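PDB 4XRF: transcriptional regulator, MarR family from Bacillus cereus, which probably binds DNA through a winged helix-turn-helix domain and so regulates transcription. Local coordinates for residues E75-Y80 against I91-K96. Sequence-based numbering, arbitrary orientation.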
ATOM      1  N   GLU A  75     -20.582   5.069  13.755  1.00 39.19           N
ATOM      2  CA  GLU A  75     -21.480   5.638  14.776  1.00 40.49           C
ATOM      3  C   GLU A  75     -20.728   6.551  15.744  1.00 39.34           C
ATOM      4  O   GLU A  75     -21.088   6.663  16.922  1.00 40.41           O
ATOM      5  CB  GLU A  75     -22.201   4.517  15.549  1.00 43.48           C
ATOM      6  CG  GLU A  75     -23.437   3.973  14.847  1.00 46.41           C
ATOM      7  CD  GLU A  75     -23.866   2.614  15.375  1.00 49.47           C
ATOM      8  OE1 GLU A  75     -23.418   2.208  16.473  1.00 51.30           O
ATOM      9  OE2 GLU A  75     -24.656   1.936  14.686  1.00 51.33           O
ATOM     10  N   LEU A  76     -19.673   7.188  15.255  1.00 36.99           N
ATOM     11  CA  LEU A  76     -18.805   7.962  16.132  1.00 36.24           C
ATOM     12  C   LEU A  76     -19.176   9.446  16.161  1.00 36.06           C
ATOM     13  O   LEU A  76     -18.833  10.153  17.106  1.00 36.14           O
ATOM     14  CB  LEU A  76     -17.326   7.757  15.770  1.00 34.73           C
ATOM     15  CG  LEU A  76     -16.800   6.311  15.816  1.00 34.92           C
ATOM     16  CD1 LEU A  76     -15.346   6.237  15.346  1.00 33.83           C
ATOM     17  CD2 LEU A  76     -16.942   5.710  17.216  1.00 36.16           C
ATOM     18  N   VAL A  77     -19.837   9.907  15.105  1.00 36.03           N
ATOM     19  CA  VAL A  77     -20.350  11.278  15.039  1.00 36.71           C
ATOM     20  C   VAL A  77     -21.796  11.255  14.561  1.00 38.39           C
ATOM     21  O   VAL A  77     -22.244  10.246  14.016  1.00 38.39           O
ATOM     22  CB  VAL A  77     -19.522  12.183  14.080  1.00 35.30           C
ATOM     23  CG1 VAL A  77     -18.046  12.224  14.480  1.00 34.23           C
ATOM     24  CG2 VAL A  77     -19.680  11.752  12.625  1.00 34.69           C
ATOM     25  N   GLU A  78     -22.512  12.359  14.788  1.00 40.14           N
ATOM     26  CA  GLU A  78     -23.814  12.569  14.185  0.50 41.70           C
ATOM     27  C   GLU A  78     -23.771  13.833  13.317  1.00 41.84           C
ATOM     28  O   GLU A  78     -23.123  14.829  13.673  1.00 41.25           O
ATOM     29  CB  GLU A  78     -24.887  12.669  15.272  0.50 43.66           C
ATOM     30  CG  GLU A  78     -26.275  12.224  14.840  0.50 45.14           C
ATOM     31  CD  GLU A  78     -26.953  11.373  15.900  0.50 46.69           C
ATOM     32  OE1 GLU A  78     -26.529  10.217  16.102  0.50 46.32           O
ATOM     33  OE2 GLU A  78     -27.908  11.858  16.536  0.50 48.42           O
ATOM     34  N   ARG A  79     -24.430  13.767  12.164  1.00 42.83           N
ATOM     35  CA  ARG A  79     -24.567  14.896  11.268  1.00 43.99           C
ATOM     36  C   ARG A  79     -26.024  15.328  11.316  1.00 46.45           C
ATOM     37  O   ARG A  79     -26.930  14.497  11.341  1.00 47.23           O
ATOM     38  CB  ARG A  79     -24.196  14.512   9.836  1.00 43.98           C
ATOM     39  CG  ARG A  79     -24.504  15.583   8.788  1.00 45.68           C
ATOM     40  CD  ARG A  79     -23.722  15.308   7.510  1.00 46.47           C
ATOM     41  NE  ARG A  79     -24.042  13.989   6.965  1.00 47.92           N
ATOM     42  CZ  ARG A  79     -23.242  13.263   6.193  1.00 47.44           C
ATOM     43  NH1 ARG A  79     -22.021  13.689   5.861  1.00 46.32           N
ATOM     44  NH2 ARG A  79     -23.676  12.089   5.755  1.00 48.30           N
ATOM     45  N   TYR A  80     -26.234  16.631  11.359  1.00 47.43           N
ATOM     46  CA  TYR A  80     -27.567  17.172  11.243  1.00 50.78           C
ATOM     47  C   TYR A  80     -27.513  18.555  10.603  1.00 50.14           C
ATOM     48  O   TYR A  80     -26.448  19.179  10.498  1.00 48.21           O
ATOM     49  CB  TYR A  80     -28.276  17.203  12.605  1.00 54.15           C
ATOM     50  CG  TYR A  80     -27.669  18.178  13.583  1.00 55.84           C
ATOM     51  CD1 TYR A  80     -26.577  17.809  14.379  1.00 55.51           C
ATOM     52  CD2 TYR A  80     -28.188  19.463  13.715  1.00 58.49           C
ATOM     53  CE1 TYR A  80     -26.018  18.703  15.281  1.00 56.83           C
ATOM     54  CE2 TYR A  80     -27.640  20.368  14.606  1.00 60.26           C
ATOM     55  CZ  TYR A  80     -26.560  19.981  15.388  1.00 59.25           C
ATOM     56  OH  TYR A  80     -26.020  20.894  16.264  1.00 60.85           O
ATOM     57  N   ILE A  91     -21.625  18.792  12.559  1.00 38.70           N
ATOM     58  CA  ILE A  91     -21.089  17.495  12.954  1.00 37.85           C
ATOM     59  C   ILE A  91     -20.795  17.499  14.457  1.00 38.68           C
ATOM     60  O   ILE A  91     -20.251  18.468  15.005  1.00 38.91           O
ATOM     61  CB  ILE A  91     -19.810  17.113  12.158  1.00 36.29           C
ATOM     62  CG1 ILE A  91     -19.970  17.400  10.653  1.00 36.16           C
ATOM     63  CG2 ILE A  91     -19.409  15.662  12.420  1.00 35.55           C
ATOM     64  CD1 ILE A  91     -21.158  16.738   9.988  1.00 36.65           C
ATOM     65  N   GLU A  92     -21.154  16.403  15.111  1.00 39.31           N
ATOM     66  CA  GLU A  92     -21.077  16.296  16.551  1.00 41.02           C
ATOM     67  C   GLU A  92     -20.607  14.902  16.954  1.00 40.66           C
ATOM     68  O   GLU A  92     -21.064  13.915  16.400  1.00 39.94           O
ATOM     69  CB  GLU A  92     -22.463  16.519  17.125  1.00 43.65           C
ATOM     70  CG  GLU A  92     -22.484  16.587  18.629  1.00 46.97           C
ATOM     71  CD  GLU A  92     -23.838  17.013  19.153  1.00 50.66           C
ATOM     72  OE1 GLU A  92     -24.772  16.177  19.177  1.00 52.64           O
ATOM     73  OE2 GLU A  92     -23.964  18.188  19.534  1.00 52.15           O
ATOM     74  N   LEU A  93     -19.725  14.844  17.946  1.00 41.24           N
ATOM     75  CA  LEU A  93     -19.257  13.586  18.531  1.00 41.99           C
ATOM     76  C   LEU A  93     -20.423  12.876  19.231  1.00 43.21           C
ATOM     77  O   LEU A  93     -21.220  13.521  19.919  1.00 44.39           O
ATOM     78  CB  LEU A  93     -18.174  13.929  19.540  1.00 43.20           C
ATOM     79  CG  LEU A  93     -16.883  13.162  19.717  1.00 43.89           C
ATOM     80  CD1 LEU A  93     -16.216  12.783  18.398  1.00 42.29           C
ATOM     81  CD2 LEU A  93     -15.977  14.015  20.594  1.00 44.65           C
ATOM     82  N   THR A  94     -20.564  11.569  19.036  1.00 42.69           N
ATOM     83  CA  THR A  94     -21.521  10.814  19.856  1.00 44.30           C
ATOM     84  C   THR A  94     -20.833  10.366  21.151  1.00 45.42           C
ATOM     85  O   THR A  94     -19.618  10.536  21.305  1.00 44.47           O
ATOM     86  CB  THR A  94     -22.122   9.595  19.116  1.00 44.11           C
ATOM     87  OG1 THR A  94     -21.074   8.696  18.741  1.00 42.94           O
ATOM     88  CG2 THR A  94     -22.881  10.031  17.867  1.00 43.34           C
ATOM     89  N   LYS A  95     -21.602   9.806  22.085  1.00 42.23           N
ATOM     90  CA  LYS A  95     -21.027   9.172  23.271  1.00 43.15           C
ATOM     91  C   LYS A  95     -19.960   8.113  22.887  1.00 42.37           C
ATOM     92  O   LYS A  95     -18.874   8.112  23.455  1.00 41.78           O
ATOM     93  CB  LYS A  95     -22.118   8.560  24.169  1.00 44.70           C
ATOM     94  N   LYS A  96     -20.271   7.250  21.914  1.00 42.68           N
ATOM     95  CA  LYS A  96     -19.292   6.281  21.347  1.00 42.66           C
ATOM     96  C   LYS A  96     -18.037   6.972  20.809  1.00 40.94           C
ATOM     97  O   LYS A  96     -16.930   6.534  21.074  1.00 40.17           O
ATOM     98  CB  LYS A  96     -19.918   5.490  20.200  1.00 43.85           C
ATOM     99  CG  LYS A  96     -20.350   4.073  20.526  1.00 46.89           C
ATOM    100  CD  LYS A  96     -21.389   3.623  19.501  1.00 48.62           C
ATOM    101  CE  LYS A  96     -21.536   2.114  19.469  1.00 50.62           C
ATOM    102  NZ  LYS A  96     -22.157   1.577  20.714  1.00 53.19           N
TER
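Thr-94 reaches across to the backbone of 75-80 with both its hydroxyl and its amide. Thr-94 OG1, set between its own backbone N and carbonyl carbon (chi1 60°), donates to Glu-75 O at 2.7 Å, in the carbonyl plane and on a lone pair. The amide N of Thr-94 bonds Leu-76 O at 3.0 Å, with the N-H pointing almost straight at the oxygen (174°), although the donor lies above the carbonyl plane, while CG2 lies against the backbone between Val-77 and Glu-78. Further along, Glu-78 and Glu-92 form an antiparallel hydrogen-bonded pair, Glu-78 N to Glu-92 O at 2.7 Å and Glu-92 N to Glu-78 O at 2.9 Å. Strands 77-81 and 89-93 are the two arms of the beta hairpin that forms the wing of the winged helix-turn-helix fold. On the face bearing Arg-79 and Ile-91, the two side chains run side by side, with Ile-91 CD1 3.7 Å from Arg-79 CG. Ile-91 CG2 meets Val-77 CB obliquely at 3.9 Å, and Leu-39 and Leu-42 of helix 33-45 pack on Val-77. Arg-79, bent at chi3 (58°), carries its guanidinium away from 91-96 to a salt bridge with Asp-69 of helix 61-73. At the other end, Glu-75 closes that helix in a Schellman motif with positive phi, and Thr-94 is the N-cap of helix 95-106, its OG1 also bonded to Gly-97 N in the first turn.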